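Local coordinates for periplasmic binding protein (Sulfurospirillum deleyianum, PDB 4PAG) that probably captures a solute in the periplasm for an ABC importer, and holds a bound histidine in this crystal, at residues A[26-30]-A[93-97]; A[154-158]-A[278-282]. One frame throughout, in Å; residues are numbered along the deposited sequence.

Interaction 1: A[26-30]-A[93-97]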
loop_
_atom_site.group_PDB
_atom_site.type_symbol
_atom_site.label_atom_id
_atom_site.label_comp_id
_atom_site.label_asym_id
_atom_site.label_seq_id
_atom_site.Cartn_x
_atom_site.Cartn_y
_atom_site.Cartn_z
ATOM N N SER A 26 -7.826 -0.645 11.693
ATOM C CA SER A 26 -7.044 0.259 12.544
ATOM C C SER A 26 -6.272 1.346 11.780
ATOM O O SER A 26 -5.845 2.340 12.370
ATOM C CB SER A 26 -6.065 -0.561 13.389
ATOM O OG SER A 26 -4.970 -1.020 12.606
ATOM N N ALA A 27 -6.083 1.144 10.479
ATOM C CA ALA A 27 -5.288 2.043 9.657
ATOM C C ALA A 27 -5.619 1.825 8.175
ATOM O O ALA A 27 -6.189 0.800 7.819
ATOM C CB ALA A 27 -3.812 1.796 9.907
ATOM N N PRO A 28 -5.249 2.780 7.303
ATOM C CA PRO A 28 -5.635 2.656 5.899
ATOM C C PRO A 28 -5.235 1.342 5.193
ATOM O O PRO A 28 -6.026 0.833 4.404
ATOM C CB PRO A 28 -4.977 3.880 5.249
ATOM C CG PRO A 28 -4.939 4.888 6.342
ATOM C CD PRO A 28 -4.612 4.085 7.572
ATOM N N PRO A 29 -4.039 0.778 5.480
ATOM C CA PRO A 29 -3.745 -0.519 4.845
ATOM C C PRO A 29 -4.849 -1.557 5.099
ATOM O O PRO A 29 -5.179 -2.364 4.215
ATOM C CB PRO A 29 -2.447 -0.964 5.538
ATOM C CG PRO A 29 -1.833 0.284 6.061
ATOM C CD PRO A 29 -2.975 1.186 6.411
ATOM N N ILE A 30 -5.420 -1.517 6.298
ATOM C CA ILE A 30 -6.453 -2.471 6.699
ATOM C C ILE A 30 -7.821 -2.091 6.152
ATOM O O ILE A 30 -8.526 -2.928 5.587
ATOM C CB ILE A 30 -6.569 -2.585 8.232
ATOM C CG1 ILE A 30 -5.195 -2.774 8.892
ATOM C CG2 ILE A 30 -7.524 -3.714 8.599
ATOM C CD1 ILE A 30 -4.414 -3.989 8.429
ATOM N N ILE A 93 -12.281 -5.446 15.560
ATOM C CA ILE A 93 -11.326 -4.484 15.012
ATOM C C ILE A 93 -10.158 -5.282 14.434
ATOM O O ILE A 93 -9.652 -6.197 15.073
ATOM C CB ILE A 93 -10.807 -3.516 16.096
ATOM C CG1 ILE A 93 -11.963 -2.678 16.652
ATOM C CG2 ILE A 93 -9.708 -2.608 15.538
ATOM C CD1 ILE A 93 -11.590 -1.840 17.855
ATOM N N ILE A 94 -9.761 -4.949 13.214
ATOM C CA ILE A 94 -8.627 -5.572 12.576
ATOM C C ILE A 94 -7.486 -4.564 12.601
ATOM O O ILE A 94 -7.647 -3.439 12.135
ATOM C CB ILE A 94 -8.932 -5.955 11.115
ATOM C CG1 ILE A 94 -10.220 -6.790 11.006
ATOM C CG2 ILE A 94 -7.758 -6.704 10.517
ATOM C CD1 ILE A 94 -10.191 -8.114 11.740
ATOM N N THR A 95 -6.340 -4.962 13.146
ATOM C CA THR A 95 -5.198 -4.062 13.258
ATOM C C THR A 95 -4.001 -4.469 12.406
ATOM O O THR A 95 -3.906 -5.599 11.912
ATOM C CB THR A 95 -4.737 -3.890 14.720
ATOM O OG1 THR A 95 -4.007 -5.042 15.150
ATOM C CG2 THR A 95 -5.917 -3.671 15.635
ATOM N N TRP A 96 -3.091 -3.511 12.254
ATOM C CA TRP A 96 -1.855 -3.672 11.496
ATOM C C TRP A 96 -0.754 -4.195 12.433
ATOM O O TRP A 96 -0.361 -3.517 13.371
ATOM C CB TRP A 96 -1.521 -2.304 10.895
ATOM C CG TRP A 96 -0.319 -2.180 10.026
ATOM C CD1 TRP A 96 0.527 -3.164 9.610
ATOM C CD2 TRP A 96 0.141 -0.970 9.423
ATOM N NE1 TRP A 96 1.506 -2.630 8.804
ATOM C CE2 TRP A 96 1.291 -1.283 8.680
ATOM C CE3 TRP A 96 -0.293 0.358 9.472
ATOM C CZ2 TRP A 96 2.005 -0.318 7.967
ATOM C CZ3 TRP A 96 0.413 1.317 8.761
ATOM C CH2 TRP A 96 1.554 0.973 8.025
ATOM N N ASP A 97 -0.300 -5.425 12.189
ATOM C CA ASP A 97 0.715 -6.078 13.025
ATOM C C ASP A 97 2.108 -5.676 12.555
ATOM O O ASP A 97 2.699 -6.352 11.710
ATOM C CB ASP A 97 0.552 -7.608 12.954
ATOM C CG ASP A 97 1.578 -8.365 13.791
ATOM O OD1 ASP A 97 2.405 -7.734 14.483
ATOM O OD2 ASP A 97 1.543 -9.615 13.755
#

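Interaction 2: A[154-158]-A[278-282]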
loop_
_atom_site.group_PDB
_atom_site.type_symbol
_atom_site.label_atom_id
_atom_site.label_comp_id
_atom_site.label_asym_id
_atom_site.label_seq_id
_atom_site.Cartn_x
_atom_site.Cartn_y
_atom_site.Cartn_z
ATOM N N TYR A 154 0.209 -13.063 -9.174
ATOM C CA TYR A 154 1.009 -11.872 -9.485
ATOM C C TYR A 154 2.310 -11.863 -8.692
ATOM O O TYR A 154 3.382 -11.567 -9.236
ATOM C CB TYR A 154 0.214 -10.596 -9.205
ATOM C CG TYR A 154 -0.740 -10.182 -10.291
ATOM C CD1 TYR A 154 -1.430 -11.120 -11.055
ATOM C CD2 TYR A 154 -0.978 -8.839 -10.540
ATOM C CE1 TYR A 154 -2.320 -10.722 -12.043
ATOM C CE2 TYR A 154 -1.862 -8.433 -11.518
ATOM C CZ TYR A 154 -2.530 -9.372 -12.267
ATOM O OH TYR A 154 -3.405 -8.950 -13.238
ATOM N N LEU A 155 2.220 -12.202 -7.413
ATOM C CA LEU A 155 3.396 -12.236 -6.548
ATOM C C LEU A 155 4.411 -13.311 -6.970
ATOM O O LEU A 155 5.625 -13.065 -6.957
ATOM C CB LEU A 155 2.970 -12.433 -5.093
ATOM C CG LEU A 155 2.258 -11.222 -4.482
ATOM C CD1 LEU A 155 1.453 -11.633 -3.255
ATOM C CD2 LEU A 155 3.240 -10.105 -4.135
ATOM N N ASP A 156 3.917 -14.487 -7.354
ATOM C CA ASP A 156 4.786 -15.576 -7.827
ATOM C C ASP A 156 5.473 -15.213 -9.145
ATOM O O ASP A 156 6.658 -15.479 -9.323
ATOM C CB ASP A 156 3.987 -16.874 -8.000
ATOM C CG ASP A 156 3.562 -17.492 -6.671
ATOM O OD1 ASP A 156 4.038 -17.039 -5.605
ATOM O OD2 ASP A 156 2.744 -18.442 -6.693
ATOM N N GLU A 157 4.728 -14.612 -10.066
ATOM C CA GLU A 157 5.295 -14.157 -11.337
ATOM C C GLU A 157 6.421 -13.162 -11.121
ATOM O O GLU A 157 7.460 -13.234 -11.775
ATOM C CB GLU A 157 4.232 -13.486 -12.204
ATOM C CG GLU A 157 3.236 -14.435 -12.831
ATOM C CD GLU A 157 2.076 -13.703 -13.469
ATOM O OE1 GLU A 157 1.874 -12.501 -13.164
ATOM O OE2 GLU A 157 1.366 -14.327 -14.284
ATOM N N LEU A 158 6.191 -12.211 -10.224
ATOM C CA LEU A 158 7.187 -11.191 -9.933
ATOM C C LEU A 158 8.424 -11.795 -9.278
ATOM O O LEU A 158 9.546 -11.441 -9.642
ATOM C CB LEU A 158 6.608 -10.083 -9.046
ATOM C CG LEU A 158 7.545 -8.892 -8.796
ATOM C CD1 LEU A 158 7.900 -8.181 -10.095
ATOM C CD2 LEU A 158 6.891 -7.934 -7.817
ATOM N N ILE A 278 0.429 -5.477 -4.873
ATOM C CA ILE A 278 0.277 -6.611 -5.779
ATOM C C ILE A 278 0.429 -6.160 -7.242
ATOM O O ILE A 278 1.092 -6.827 -8.037
ATOM C CB ILE A 278 -1.089 -7.288 -5.554
ATOM C CG1 ILE A 278 -1.079 -8.002 -4.200
ATOM C CG2 ILE A 278 -1.411 -8.273 -6.667
ATOM C CD1 ILE A 278 -2.460 -8.188 -3.601
ATOM N N LEU A 279 -0.177 -5.023 -7.572
ATOM C CA LEU A 279 -0.056 -4.421 -8.897
ATOM C C LEU A 279 1.104 -3.429 -8.951
ATOM O O LEU A 279 1.861 -3.398 -9.927
ATOM C CB LEU A 279 -1.353 -3.705 -9.263
ATOM C CG LEU A 279 -1.374 -2.933 -10.580
ATOM C CD1 LEU A 279 -1.259 -3.885 -11.751
ATOM C CD2 LEU A 279 -2.650 -2.112 -10.680
ATOM N N GLY A 280 1.232 -2.611 -7.911
ATOM C CA GLY A 280 2.249 -1.566 -7.875
ATOM C C GLY A 280 3.668 -2.062 -8.036
ATOM O O GLY A 280 4.487 -1.402 -8.671
ATOM N N ALA A 281 3.980 -3.220 -7.455
ATOM C CA ALA A 281 5.325 -3.790 -7.597
ATOM C C ALA A 281 5.591 -4.229 -9.039
ATOM O O ALA A 281 6.719 -4.123 -9.523
ATOM C CB ALA A 281 5.525 -4.940 -6.635
ATOM N N HIS A 282 4.557 -4.697 -9.731
ATOM C CA HIS A 282 4.683 -4.989 -11.165
ATOM C C HIS A 282 4.930 -3.720 -11.971
ATOM O O HIS A 282 5.803 -3.688 -12.855
ATOM C CB HIS A 282 3.456 -5.723 -11.704
ATOM C CG HIS A 282 3.525 -7.203 -11.528
ATOM N ND1 HIS A 282 4.195 -8.022 -12.408
ATOM C CD2 HIS A 282 3.029 -8.011 -10.562
ATOM C CE1 HIS A 282 4.102 -9.274 -11.998
ATOM N NE2 HIS A 282 3.400 -9.292 -10.879
#

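Interaction 1: A[26-30]-A[93-97]
The first helix of the N-terminal lobe leaves the parallel sheet here, and 26-30 makes the turn beside the C-terminal end of the central strand. Two hydrogen bonds extend the sheet pairing past the end of strand 23-25. S26 N donates to I94 O at 2.8 Å, the regular parallel rung that follows the backbone pairing of I94 with Y24. At the next rung the chain has already turned off: S26 O is 6.5 Å from W96 N, and S26 OG takes its place, accepting from W96 N at 3.1 Å. The p rotamer of S26 sets the hydroxyl against the strand. A27 then occupies the N-cap position, and its O receives I30 N at 2.9 Å to start the helix.

The side chains add apolar contacts. P29 lays CG over one face of the W96 indole, a CH-pi contact 3.8 Å from the centroid of the six-membered ring, while A27 CB approaches W96 CE3 at 3.8 Å. I30 packs against the strand, with CG2 3.6 Å from I94 CG2 and CD1 4.2 Å from W96 CB.

This strand-turn-helix unit belongs to the Rossmann-like alpha/beta lobe of the binding protein. Strand 92-96 runs between 23-25 and 116-119, pairing with L117 through I93 and T95. I30 continues onto V119, whereas T95, whose CA-to-CB bond points away from 26-30, packs on T105 and L109 of helix 99-112. Beyond the strand end, W96 bonds through NE1 to D122 and meets the ring of F190.

Interaction 2: A[154-158]-A[278-282]
Helix 141-163 is the long helix that links the two lobes in the metal-chelate and vitamin B12 type of periplasmic binding protein, and helix 277-288 packs along it. The axes of the two segments approach to 9.8 Å and run nearly parallel, at 24°, so the two segments stay in step, Y154 beside I278 and L158 beside H282. I278 starts the contact by placing CG2 3.8 Å from Y154 CB; its carbonyl oxygen lies at the edge of the tyrosine ring. The side chain of L279 touches W268 and F304. A281 brings its methyl group, CB, to 3.5 Å from L158 CD2, a close apolar fit one turn further on. H282 then bridges the gap between the helices: L158 CD1 lies over one face of the imidazole, and ND1 is hydrogen-bonded to Y293 OH. Beside this histidine, K300 of helix 297-309 forms a salt bridge with E157 and a cation-pi contact with Y154, adding a third helix to the packing. The other imidazole nitrogen, H282 NE2, donates to Y154 O at 2.8 Å, although that same Y154 O already accepts the helical bond from L158 N at 3.0 Å.

How the interactions relate
From the N terminus, interaction 1 comes first: it closes a loop of 62 residues, which includes N55 of the histidine pocket, and joins neighbouring elements of the N-terminal lobe. The chain then adds strand 116-119 before entering the linker helix 141-163. Interaction 2 opens there and closes a second loop of 119 residues, bringing helix 277-288, which follows the second lobe's sheet, back against the linker helix. Within this loop lie that four-stranded sheet, the C186-C206 disulfide and the pocket residues P235, L260, V261 and K263. The loops follow in series, neither enclosing nor crossing the other. Their centres are 22 Å apart, on opposite sides of the chain's centre, with nearest atoms about 10 Å apart.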